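Local coordinates for biuret hydrolase (Pseudomonas sp., PDB 6C62), which hydrolyses 1-carboxybiuret to urea-1,3-dicarboxylate and ammonia in the bacterial degradation of atrazine, at residues A[298-303]-A[344-349]. Numbering follows the deposited sequence.
Sequences RAAAFV and LRAQRF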
# COMPACT_ATOMS: atom_id res chain seq x y z
N ARG A 298 -11.53 -3.13 14.12
CA ARG A 298 -11.33 -4.55 14.23
C ARG A 298 -11.69 -5.28 12.92
O ARG A 298 -10.94 -6.19 12.48
CB ARG A 298 -12.11 -5.16 15.39
CG ARG A 298 -12.10 -6.73 15.33
CD ARG A 298 -12.54 -7.37 16.57
NE ARG A 298 -12.44 -8.81 16.42
CZ ARG A 298 -13.39 -9.60 15.90
NH1 ARG A 298 -14.57 -9.14 15.49
NH2 ARG A 298 -13.14 -10.89 15.81
N ALA A 299 -12.82 -4.89 12.34
CA ALA A 299 -13.31 -5.52 11.15
C ALA A 299 -12.30 -5.39 9.99
O ALA A 299 -11.99 -6.37 9.32
CB ALA A 299 -14.68 -4.97 10.78
N ALA A 300 -11.79 -4.19 9.79
CA ALA A 300 -10.82 -3.93 8.75
C ALA A 300 -9.51 -4.66 8.99
O ALA A 300 -8.96 -5.23 8.03
CB ALA A 300 -10.56 -2.45 8.66
N ALA A 301 -9.02 -4.69 10.25
CA ALA A 301 -7.85 -5.46 10.58
C ALA A 301 -8.04 -6.95 10.25
O ALA A 301 -7.16 -7.61 9.71
CB ALA A 301 -7.49 -5.31 12.01
N PHE A 302 -9.23 -7.44 10.55
CA PHE A 302 -9.57 -8.84 10.38
C PHE A 302 -9.55 -9.21 8.92
O PHE A 302 -8.97 -10.24 8.53
CB PHE A 302 -10.93 -9.13 11.02
CG PHE A 302 -11.22 -10.58 11.20
CD1 PHE A 302 -11.62 -11.32 10.15
CD2 PHE A 302 -11.14 -11.18 12.43
CE1 PHE A 302 -11.87 -12.68 10.27
CE2 PHE A 302 -11.45 -12.53 12.59
CZ PHE A 302 -11.82 -13.28 11.50
N VAL A 303 -10.15 -8.36 8.09
CA VAL A 303 -10.20 -8.54 6.65
C VAL A 303 -8.83 -8.55 6.02
O VAL A 303 -8.53 -9.45 5.24
CB VAL A 303 -11.17 -7.49 6.01
CG1 VAL A 303 -11.00 -7.43 4.51
CG2 VAL A 303 -12.62 -7.85 6.32
N LEU A 344 -9.77 -3.82 -0.44
CA LEU A 344 -9.55 -2.40 -0.86
C LEU A 344 -10.32 -1.42 0.05
O LEU A 344 -9.79 -0.38 0.44
CB LEU A 344 -9.95 -2.20 -2.33
CG LEU A 344 -8.94 -2.91 -3.24
CD1 LEU A 344 -9.42 -3.03 -4.65
CD2 LEU A 344 -7.53 -2.30 -3.17
N ARG A 345 -11.55 -1.79 0.38
CA ARG A 345 -12.30 -0.96 1.29
C ARG A 345 -11.67 -0.82 2.66
O ARG A 345 -11.61 0.30 3.23
CB ARG A 345 -13.74 -1.46 1.42
CG ARG A 345 -14.53 -0.41 2.19
CD ARG A 345 -16.01 -0.69 2.22
NE ARG A 345 -16.59 0.09 1.16
CZ ARG A 345 -17.13 1.30 1.23
NH1 ARG A 345 -17.43 1.94 2.33
NH2 ARG A 345 -17.50 1.80 0.08
N ALA A 346 -11.12 -1.92 3.19
CA ALA A 346 -10.37 -1.88 4.43
C ALA A 346 -9.13 -1.03 4.39
O ALA A 346 -8.84 -0.27 5.34
CB ALA A 346 -10.05 -3.31 4.89
N GLN A 347 -8.39 -1.10 3.29
CA GLN A 347 -7.22 -0.23 3.10
C GLN A 347 -7.60 1.29 2.96
O GLN A 347 -6.86 2.17 3.41
CB GLN A 347 -6.40 -0.68 1.91
CG GLN A 347 -5.60 -1.98 2.11
CD GLN A 347 -4.44 -1.85 3.10
OE1 GLN A 347 -4.24 -0.78 3.67
NE2 GLN A 347 -3.69 -2.98 3.33
N ARG A 348 -8.75 1.57 2.37
CA ARG A 348 -9.22 2.96 2.23
C ARG A 348 -9.75 3.46 3.57
O ARG A 348 -9.47 4.60 3.97
CB ARG A 348 -10.27 3.07 1.13
CG ARG A 348 -9.70 2.87 -0.23
CD ARG A 348 -10.66 2.72 -1.38
NE ARG A 348 -11.42 3.94 -1.58
CZ ARG A 348 -12.67 4.00 -2.04
NH1 ARG A 348 -13.32 2.95 -2.46
NH2 ARG A 348 -13.25 5.17 -2.17
N PHE A 349 -10.47 2.60 4.28
CA PHE A 349 -10.90 2.90 5.64
C PHE A 349 -9.71 3.17 6.54
O PHE A 349 -9.76 4.03 7.41
CB PHE A 349 -11.80 1.81 6.20
CG PHE A 349 -12.05 1.94 7.68
CD1 PHE A 349 -12.93 2.90 8.13
CD2 PHE A 349 -11.38 1.18 8.57
CE1 PHE A 349 -13.15 3.11 9.50
CE2 PHE A 349 -11.60 1.36 9.95
CZ PHE A 349 -12.51 2.32 10.40
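Ala-346 and Ala-300 face each other where two helices of the amidase chain pass, and their CA atoms lie just 4.8 Å apart. The methyl of Ala-346 touches more than one atom of 298-303: its CB sits 3.9 Å from Ala-300 CB and 3.8 Å from the carbonyl Ala-300 O. A turn further along 298-303, Val-303 reaches the same methyl more loosely, with CG1 4.2 Å from Ala-346 CB. One helical turn on from Ala-346, Phe-349 supplies the large group. Its CG stands anti to the backbone N (chi1 169°), which carries the ring across to 298-303, where CD2 comes within 3.7 Å of Ala-300 CB. The Ala-300 methyl thus meets a methyl and an aromatic ring on adjoining sides, and no hydrogen bond crosses between the two segments. The axes of 298-303 and 344-349 approach to 9.0 Å, with Ala-300 and Ala-346 facing each other there, and the segments run at 132° to each other, closer to antiparallel than parallel. The Phe-349 ring also meets that of Tyr-353, and the Phe-349 side chain touches Ile-296, while Ile-304 packs on Ala-346. In the fold, this contact joins helix 294-312, which follows strand 288-289, outermost in the large mixed sheet within this chain, to helix 340-360, which precedes strand 366-370; Phe-406 of helix 402-407 also packs on Ala-300.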